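Local atomic coordinates of eukaryotic translation initiation factor 4E type 5 (Leishmania major, PDB entry 7KCJ), a protein that probably binds the 7-methylguanosine cap of messenger RNA and takes part in starting translation, as other members of the eIF4E family do. Residues D16-S21 with F80-K85; I101-P106 with I153-W158. All blocks are in the same frame, centred on the assembly; numbering follows the deposited sequence.

Both contacts join neighbouring strands of the single antiparallel, strongly curved sheet of the eIF4E fold, and they lie in series along the chain: contact 1 is closed before contact 2 opens. Contact 1 pairs strand 13-23 with strand 77-82 toward one side of the sheet; contact 2 pairs strand 97-103 with strand 153-159 toward the other. Strand 136-143 runs between the two pairs, and their centres are about 20 Å apart, the nearest atoms about 7 Å. Helix 108-121 packs against side chains from both, Trp18 and Phe80 in contact 1 and Ile101, Leu103, Val155 and Val157 in contact 2, so one helix lies across both pairs.

Contact 1 (D16-S21 with F80-K85); sequences DKWFVS and FARNNK
Phe19 N donates to Ala81 O at 2.8 Å and Phe19 O accepts from Ala81 N, the paired bonds of an antiparallel hydrogen-bonded pair that join strands 13-23 and 77-82 in the curved sheet of the eIF4E fold. Asn83 N, inside the type II turn Ala81-Asn84, continues the pairing to Lys17 O at 2.9 Å. Trp18, Val20, Phe80 and Arg82 share one face of the sheet. There Arg82 CB makes a CH-pi contact over the six-membered ring of Trp18, 3.5 Å from its centroid, while the indole NE1 bonds to Arg15 O. Beside them Val20 CG2 meets Phe80 CD2 at 3.7 Å, the two side chains lying alongside, and helices 56-64 and 108-121 pack against Trp18, Val20 and Phe80 here. With chi1 at -169°, Arg82 CG lies 3.9 Å from Trp18 CE2. Arg82 NH1 makes a salt bridge with Asp16 OD2 whose hydrogen bond is weak, 3.3 Å and 128° at the hydrogen, whereas NE pairs with Asp137. On the other face Phe19 meets Trp52 edge-to-face, and Lys85 CB makes a CH-pi contact over the centre of the Phe19 ring, 3.6 Å from its centroid.

Contact 2 (I101-P106 with I153-W158); sequences INLLKP and IRVEVW
Antiparallel strand pairing makes this a backbone contact of the buried sheet interior: Ile101 and Leu103 face Val155 and Ile153 on strands 97-103 and 153-159, both inner strands of the sheet. Ile101 and Val155 exchange two bonds, Ile101 N to Val155 O and Val155 N to Ile101 O, each 2.9 Å and nearly straight. At the next hydrogen-bonded pair, Leu103 N reaches Ile153 O at 2.9 Å, and Ile153 N returns to Leu103 O at 3.0 Å. Between these hydrogen-bonded pairs stands the non-hydrogen-bonded pair Asn102-Arg154, where Arg154 CA makes a CA-H...O contact with Ile101 O. In the eIF4E fold helices pack on one face of the curved sheet, and the Ile101, Leu103 and Val155 side chains turn to that face, all touching helix 108-121. Leu103 CD1 meets Ile153 CD1 at 3.9 Å and Val155 CG2 at 4.2 Å, a branch tip touching both neighbours. On the opposite face Asn102 and Arg154 run alongside each other in the same direction, their amide and guanidinium planes 82° apart. Arg154 bends at chi3 (-56°), and its NE donates to Asn102 OD1 at 3.3 Å, the oxygen standing 19° out of the guanidinium plane. Asn102 ND2 hydrogen-bonds to Asn187 OD1 on the next strand, 186-191.

Contact 1 (D16-S21 with F80-K85)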
ATOM      1  N   ASP A  16      -0.892 -14.074  -8.929  1.00 43.06           N
ATOM      2  CA  ASP A  16       0.570 -14.227  -8.761  1.00 43.14           C
ATOM      3  C   ASP A  16       0.951 -14.251  -7.237  1.00 41.52           C
ATOM      4  O   ASP A  16       0.067 -14.473  -6.422  1.00 41.81           O
ATOM      5  CB  ASP A  16       1.293 -13.098  -9.533  1.00 46.07           C
ATOM      6  CG  ASP A  16       0.872 -12.965 -10.978  1.00 52.15           C
ATOM      7  OD1 ASP A  16       1.123 -13.903 -11.755  1.00 53.95           O
ATOM      8  OD2 ASP A  16       0.314 -11.915 -11.333  1.00 54.66           O
ATOM      9  N   LYS A  17       2.189 -13.974  -6.847  1.00 40.03           N
ATOM     10  CA  LYS A  17       2.554 -13.901  -5.427  1.00 38.84           C
ATOM     11  C   LYS A  17       3.041 -12.493  -5.106  1.00 37.75           C
ATOM     12  O   LYS A  17       3.521 -11.779  -5.988  1.00 38.50           O
ATOM     13  CB  LYS A  17       3.595 -14.965  -5.040  1.00 40.40           C
ATOM     14  CG  LYS A  17       4.712 -15.116  -6.072  1.00 44.32           C
ATOM     15  CD  LYS A  17       5.830 -16.036  -5.618  1.00 48.49           C
ATOM     16  CE  LYS A  17       6.967 -16.052  -6.615  1.00 52.34           C
ATOM     17  NZ  LYS A  17       8.169 -16.738  -6.069  1.00 55.53           N
ATOM     18  N   TRP A  18       2.910 -12.088  -3.845  1.00 35.73           N
ATOM     19  CA  TRP A  18       3.316 -10.768  -3.392  1.00 34.45           C
ATOM     20  C   TRP A  18       4.275 -10.931  -2.220  1.00 33.93           C
ATOM     21  O   TRP A  18       4.005 -11.736  -1.333  1.00 34.32           O
ATOM     22  CB  TRP A  18       2.064  -9.964  -2.951  1.00 32.97           C
ATOM     23  CG  TRP A  18       1.062  -9.781  -4.064  1.00 32.34           C
ATOM     24  CD1 TRP A  18       0.234 -10.732  -4.592  1.00 32.97           C
ATOM     25  CD2 TRP A  18       0.808  -8.572  -4.801  1.00 31.36           C
ATOM     26  NE1 TRP A  18      -0.518 -10.189  -5.615  1.00 32.95           N
ATOM     27  CE2 TRP A  18      -0.162  -8.873  -5.783  1.00 32.14           C
ATOM     28  CE3 TRP A  18       1.282  -7.262  -4.707  1.00 31.18           C
ATOM     29  CZ2 TRP A  18      -0.649  -7.910  -6.672  1.00 32.37           C
ATOM     30  CZ3 TRP A  18       0.821  -6.315  -5.611  1.00 32.05           C
ATOM     31  CH2 TRP A  18      -0.137  -6.641  -6.571  1.00 32.14           C
ATOM     32  N   PHE A  19       5.397 -10.205  -2.220  1.00 32.82           N
ATOM     33  CA  PHE A  19       6.329 -10.254  -1.102  1.00 32.93           C
ATOM     34  C   PHE A  19       6.022  -9.125  -0.124  1.00 32.57           C
ATOM     35  O   PHE A  19       5.877  -7.970  -0.524  1.00 32.99           O
ATOM     36  CB  PHE A  19       7.788 -10.181  -1.556  1.00 32.79           C
ATOM     37  CG  PHE A  19       8.739 -10.630  -0.477  1.00 33.27           C
ATOM     38  CD1 PHE A  19       8.986 -11.973  -0.266  1.00 34.28           C
ATOM     39  CD2 PHE A  19       9.360  -9.712   0.353  1.00 34.06           C
ATOM     40  CE1 PHE A  19       9.852 -12.392   0.745  1.00 34.99           C
ATOM     41  CE2 PHE A  19      10.223 -10.132   1.360  1.00 34.83           C
ATOM     42  CZ  PHE A  19      10.459 -11.465   1.552  1.00 35.00           C
ATOM     43  N   VAL A  20       5.936  -9.460   1.160  1.00 31.91           N
ATOM     44  CA  VAL A  20       5.602  -8.500   2.207  1.00 32.17           C
ATOM     45  C   VAL A  20       6.859  -8.140   2.995  1.00 32.47           C
ATOM     46  O   VAL A  20       7.639  -9.019   3.367  1.00 32.64           O
ATOM     47  CB  VAL A  20       4.493  -9.040   3.149  1.00 32.82           C
ATOM     48  CG1 VAL A  20       3.969  -7.940   4.059  1.00 32.88           C
ATOM     49  CG2 VAL A  20       3.340  -9.663   2.359  1.00 33.57           C
ATOM     50  N   SER A  21       7.072  -6.855   3.219  1.00 32.10           N
ATOM     51  CA  SER A  21       8.212  -6.381   3.993  1.00 32.21           C
ATOM     52  C   SER A  21       7.827  -5.149   4.805  1.00 31.48           C
ATOM     53  O   SER A  21       6.887  -4.430   4.458  1.00 30.77           O
ATOM     54  CB  SER A  21       9.409  -6.106   3.095  1.00 34.06           C
ATOM     55  OG  SER A  21       9.062  -5.080   2.190  1.00 39.90           O
ATOM     56  N   PHE A  80       3.945  -4.296  -0.122  1.00 30.58           N
ATOM     57  CA  PHE A  80       3.540  -5.511  -0.826  1.00 30.69           C
ATOM     58  C   PHE A  80       3.987  -5.344  -2.276  1.00 30.67           C
ATOM     59  O   PHE A  80       3.544  -4.398  -2.944  1.00 31.00           O
ATOM     60  CB  PHE A  80       2.010  -5.710  -0.793  1.00 31.00           C
ATOM     61  CG  PHE A  80       1.408  -5.816   0.588  1.00 31.99           C
ATOM     62  CD1 PHE A  80       1.188  -4.685   1.353  1.00 32.82           C
ATOM     63  CD2 PHE A  80       1.049  -7.046   1.112  1.00 32.70           C
ATOM     64  CE1 PHE A  80       0.640  -4.786   2.620  1.00 34.00           C
ATOM     65  CE2 PHE A  80       0.510  -7.144   2.382  1.00 33.46           C
ATOM     66  CZ  PHE A  80       0.295  -6.017   3.122  1.00 33.39           C
ATOM     67  N   ALA A  81       4.844  -6.251  -2.779  1.00 29.63           N
ATOM     68  CA  ALA A  81       5.296  -6.147  -4.164  1.00 30.30           C
ATOM     69  C   ALA A  81       5.038  -7.430  -4.912  1.00 31.39           C
ATOM     70  O   ALA A  81       5.491  -8.486  -4.476  1.00 31.65           O
ATOM     71  CB  ALA A  81       6.775  -5.795  -4.236  1.00 30.11           C
ATOM     72  N   ARG A  82       4.354  -7.342  -6.054  1.00 31.42           N
ATOM     73  CA  ARG A  82       4.079  -8.522  -6.844  1.00 32.99           C
ATOM     74  C   ARG A  82       5.358  -9.064  -7.502  1.00 33.66           C
ATOM     75  O   ARG A  82       6.048  -8.325  -8.204  1.00 33.24           O
ATOM     76  CB  ARG A  82       2.978  -8.219  -7.875  1.00 34.86           C
ATOM     77  CG  ARG A  82       2.460  -9.472  -8.564  1.00 39.06           C
ATOM     78  CD  ARG A  82       1.435  -9.137  -9.624  1.00 43.50           C
ATOM     79  NE  ARG A  82       1.979  -8.254 -10.658  1.00 47.49           N
ATOM     80  CZ  ARG A  82       2.650  -8.675 -11.727  1.00 49.75           C
ATOM     81  NH1 ARG A  82       2.862  -9.971 -11.919  1.00 49.04           N
ATOM     82  NH2 ARG A  82       3.104  -7.802 -12.618  1.00 50.09           N
ATOM     83  N   ASN A  83       5.688 -10.344  -7.235  1.00 34.77           N
ATOM     84  CA  ASN A  83       6.844 -11.070  -7.782  1.00 36.19           C
ATOM     85  C   ASN A  83       8.214 -10.443  -7.503  1.00 36.78           C
ATOM     86  O   ASN A  83       9.152 -10.721  -8.252  1.00 37.02           O
ATOM     87  CB  ASN A  83       6.692 -11.268  -9.302  1.00 38.30           C
ATOM     88  CG  ASN A  83       5.676 -12.272  -9.753  1.00 44.67           C
ATOM     89  OD1 ASN A  83       5.203 -12.222 -10.895  1.00 47.32           O
ATOM     90  ND2 ASN A  83       5.326 -13.228  -8.908  1.00 45.64           N
ATOM     91  N   ASN A  84       8.358  -9.635  -6.444  1.00 36.94           N
ATOM     92  CA  ASN A  84       9.646  -8.992  -6.184  1.00 37.54           C
ATOM     93  C   ASN A  84       9.943  -8.956  -4.700  1.00 37.85           C
ATOM     94  O   ASN A  84       9.201  -8.314  -3.946  1.00 37.58           O
ATOM     95  CB  ASN A  84       9.658  -7.592  -6.785  1.00 38.97           C
ATOM     96  CG  ASN A  84      11.002  -6.901  -6.705  1.00 43.40           C
ATOM     97  OD1 ASN A  84      12.027  -7.513  -6.387  1.00 45.13           O
ATOM     98  ND2 ASN A  84      11.026  -5.609  -6.996  1.00 43.10           N
ATOM     99  N   LYS A  85      11.006  -9.665  -4.266  1.00 37.60           N
ATOM    100  CA  LYS A  85      11.351  -9.665  -2.852  1.00 38.21           C
ATOM    101  C   LYS A  85      12.362  -8.580  -2.467  1.00 39.12           C
ATOM    102  O   LYS A  85      12.703  -8.481  -1.287  1.00 39.08           O
ATOM    103  CB  LYS A  85      11.790 -11.051  -2.358  1.00 40.68           C
ATOM    104  CG  LYS A  85      13.142 -11.536  -2.831  1.00 45.35           C
ATOM    105  CD  LYS A  85      13.516 -12.819  -2.065  1.00 52.01           C
ATOM    106  CE  LYS A  85      12.694 -14.015  -2.505  1.00 57.46           C
ATOM    107  NZ  LYS A  85      12.887 -15.211  -1.622  1.00 60.72           N
TER

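Contact 2 (I101-P106 with I153-W158)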
ATOM      1  N   ILE A 101      -4.526   7.124  -1.283  1.00 37.08           N
ATOM      2  CA  ILE A 101      -5.812   7.076  -0.598  1.00 36.65           C
ATOM      3  C   ILE A 101      -5.552   7.311   0.886  1.00 35.57           C
ATOM      4  O   ILE A 101      -4.922   6.466   1.530  1.00 35.38           O
ATOM      5  CB  ILE A 101      -6.491   5.703  -0.821  1.00 37.36           C
ATOM      6  CG1 ILE A 101      -6.671   5.401  -2.315  1.00 38.52           C
ATOM      7  CG2 ILE A 101      -7.830   5.625  -0.102  1.00 37.69           C
ATOM      8  CD1 ILE A 101      -6.535   4.021  -2.634  1.00 39.84           C
ATOM      9  N   ASN A 102      -6.024   8.436   1.434  1.00 34.20           N
ATOM     10  CA  ASN A 102      -5.884   8.702   2.875  1.00 33.86           C
ATOM     11  C   ASN A 102      -7.154   8.280   3.594  1.00 33.55           C
ATOM     12  O   ASN A 102      -8.238   8.678   3.184  1.00 33.37           O
ATOM     13  CB  ASN A 102      -5.609  10.167   3.145  1.00 34.99           C
ATOM     14  CG  ASN A 102      -4.264  10.595   2.615  1.00 39.37           C
ATOM     15  OD1 ASN A 102      -3.234  10.363   3.254  1.00 41.46           O
ATOM     16  ND2 ASN A 102      -4.245  11.214   1.446  1.00 40.78           N
ATOM     17  N   LEU A 103      -7.033   7.442   4.625  1.00 32.52           N
ATOM     18  CA  LEU A 103      -8.185   6.925   5.357  1.00 32.49           C
ATOM     19  C   LEU A 103      -8.082   7.509   6.752  1.00 33.87           C
ATOM     20  O   LEU A 103      -7.148   7.177   7.468  1.00 34.33           O
ATOM     21  CB  LEU A 103      -8.123   5.387   5.394  1.00 31.54           C
ATOM     22  CG  LEU A 103      -8.057   4.706   4.043  1.00 31.29           C
ATOM     23  CD1 LEU A 103      -7.770   3.197   4.183  1.00 31.73           C
ATOM     24  CD2 LEU A 103      -9.344   4.989   3.219  1.00 31.14           C
ATOM     25  N   LEU A 104      -8.996   8.412   7.119  1.00 33.98           N
ATOM     26  CA  LEU A 104      -8.919   9.135   8.381  1.00 35.16           C
ATOM     27  C   LEU A 104      -9.356   8.390   9.641  1.00 36.52           C
ATOM     28  O   LEU A 104      -8.720   8.565  10.674  1.00 37.09           O
ATOM     29  CB  LEU A 104      -9.722  10.458   8.303  1.00 35.48           C
ATOM     30  CG  LEU A 104      -9.400  11.480   7.195  1.00 36.93           C
ATOM     31  CD1 LEU A 104     -10.002  12.824   7.524  1.00 37.41           C
ATOM     32  CD2 LEU A 104      -7.921  11.682   7.016  1.00 37.53           C
ATOM     33  N   LYS A 105     -10.476   7.657   9.609  1.00 36.61           N
ATOM     34  CA  LYS A 105     -11.013   7.051  10.834  1.00 37.18           C
ATOM     35  C   LYS A 105     -11.923   5.844  10.585  1.00 37.97           C
ATOM     36  O   LYS A 105     -12.413   5.682   9.475  1.00 38.86           O
ATOM     37  CB  LYS A 105     -11.809   8.142  11.580  1.00 38.39           C
ATOM     38  CG  LYS A 105     -12.946   8.717  10.755  1.00 42.60           C
ATOM     39  CD  LYS A 105     -13.689   9.796  11.508  1.00 46.87           C
ATOM     40  CE  LYS A 105     -14.515  10.647  10.581  1.00 50.07           C
ATOM     41  NZ  LYS A 105     -15.282  11.684  11.313  1.00 52.03           N
ATOM     42  N   PRO A 106     -12.187   4.988  11.596  1.00 38.20           N
ATOM     43  CA  PRO A 106     -13.122   3.874  11.375  1.00 38.32           C
ATOM     44  C   PRO A 106     -14.538   4.372  11.137  1.00 38.22           C
ATOM     45  O   PRO A 106     -14.915   5.446  11.621  1.00 38.32           O
ATOM     46  CB  PRO A 106     -13.055   3.091  12.688  1.00 39.37           C
ATOM     47  CG  PRO A 106     -12.620   4.093  13.710  1.00 39.70           C
ATOM     48  CD  PRO A 106     -11.681   5.006  12.987  1.00 37.73           C
ATOM     49  N   ILE A 153      -4.383   6.388   8.268  1.00 33.76           N
ATOM     50  CA  ILE A 153      -3.387   5.687   7.461  1.00 34.22           C
ATOM     51  C   ILE A 153      -3.420   6.201   6.005  1.00 34.74           C
ATOM     52  O   ILE A 153      -4.388   6.822   5.572  1.00 34.52           O
ATOM     53  CB  ILE A 153      -3.535   4.137   7.518  1.00 34.86           C
ATOM     54  CG1 ILE A 153      -4.828   3.651   6.812  1.00 36.23           C
ATOM     55  CG2 ILE A 153      -3.467   3.626   8.943  1.00 35.30           C
ATOM     56  CD1 ILE A 153      -5.030   2.141   6.821  1.00 37.17           C
ATOM     57  N   ARG A 154      -2.342   5.944   5.253  1.00 35.46           N
ATOM     58  CA  ARG A 154      -2.298   6.268   3.830  1.00 36.02           C
ATOM     59  C   ARG A 154      -1.932   5.040   3.040  1.00 36.23           C
ATOM     60  O   ARG A 154      -0.945   4.392   3.362  1.00 36.85           O
ATOM     61  CB  ARG A 154      -1.287   7.375   3.512  1.00 37.61           C
ATOM     62  CG  ARG A 154      -1.359   7.769   2.024  1.00 43.21           C
ATOM     63  CD  ARG A 154      -0.228   8.654   1.572  1.00 49.65           C
ATOM     64  NE  ARG A 154      -0.099   9.880   2.342  1.00 56.25           N
ATOM     65  CZ  ARG A 154       0.929  10.720   2.235  1.00 61.28           C
ATOM     66  NH1 ARG A 154       1.939  10.447   1.411  1.00 61.39           N
ATOM     67  NH2 ARG A 154       0.974  11.821   2.977  1.00 62.05           N
ATOM     68  N   VAL A 155      -2.694   4.731   2.006  1.00 36.02           N
ATOM     69  CA  VAL A 155      -2.384   3.628   1.118  1.00 36.79           C
ATOM     70  C   VAL A 155      -1.904   4.232  -0.199  1.00 36.41           C
ATOM     71  O   VAL A 155      -2.551   5.124  -0.755  1.00 36.54           O
ATOM     72  CB  VAL A 155      -3.576   2.671   0.913  1.00 38.35           C
ATOM     73  CG1 VAL A 155      -3.161   1.478   0.043  1.00 39.25           C
ATOM     74  CG2 VAL A 155      -4.127   2.186   2.247  1.00 38.70           C
ATOM     75  N   GLU A 156      -0.737   3.818  -0.653  1.00 36.08           N
ATOM     76  CA  GLU A 156      -0.134   4.300  -1.892  1.00 36.32           C
ATOM     77  C   GLU A 156      -0.088   3.125  -2.868  1.00 36.33           C
ATOM     78  O   GLU A 156       0.507   2.094  -2.557  1.00 36.29           O
ATOM     79  CB  GLU A 156       1.285   4.823  -1.608  1.00 38.97           C
ATOM     80  CG  GLU A 156       2.090   5.225  -2.841  1.00 46.79           C
ATOM     81  CD  GLU A 156       3.487   5.736  -2.537  1.00 56.84           C
ATOM     82  OE1 GLU A 156       4.048   6.484  -3.367  1.00 57.71           O
ATOM     83  OE2 GLU A 156       4.023   5.384  -1.459  1.00 62.78           O
ATOM     84  N   VAL A 157      -0.715   3.271  -4.033  1.00 36.32           N
ATOM     85  CA  VAL A 157      -0.750   2.212  -5.048  1.00 37.04           C
ATOM     86  C   VAL A 157       0.092   2.616  -6.247  1.00 37.22           C
ATOM     87  O   VAL A 157      -0.154   3.680  -6.802  1.00 36.91           O
ATOM     88  CB  VAL A 157      -2.211   1.962  -5.525  1.00 37.92           C
ATOM     89  CG1 VAL A 157      -2.283   0.723  -6.414  1.00 38.45           C
ATOM     90  CG2 VAL A 157      -3.191   1.858  -4.347  1.00 38.01           C
ATOM     91  N   TRP A 158       1.046   1.780  -6.686  1.00 37.62           N
ATOM     92  CA  TRP A 158       1.870   2.079  -7.868  1.00 37.89           C
ATOM     93  C   TRP A 158       1.354   1.312  -9.055  1.00 37.96           C
ATOM     94  O   TRP A 158       1.244   0.088  -8.995  1.00 37.99           O
ATOM     95  CB  TRP A 158       3.358   1.747  -7.660  1.00 38.28           C
ATOM     96  CG  TRP A 158       4.081   2.569  -6.621  1.00 39.63           C
ATOM     97  CD1 TRP A 158       3.585   3.615  -5.892  1.00 40.75           C
ATOM     98  CD2 TRP A 158       5.437   2.385  -6.187  1.00 39.96           C
ATOM     99  NE1 TRP A 158       4.548   4.087  -5.031  1.00 41.25           N
ATOM    100  CE2 TRP A 158       5.696   3.352  -5.196  1.00 40.89           C
ATOM    101  CE3 TRP A 158       6.466   1.505  -6.551  1.00 41.07           C
ATOM    102  CZ2 TRP A 158       6.921   3.429  -4.531  1.00 41.44           C
ATOM    103  CZ3 TRP A 158       7.697   1.622  -5.920  1.00 42.12           C
ATOM    104  CH2 TRP A 158       7.912   2.583  -4.930  1.00 41.83           C
TER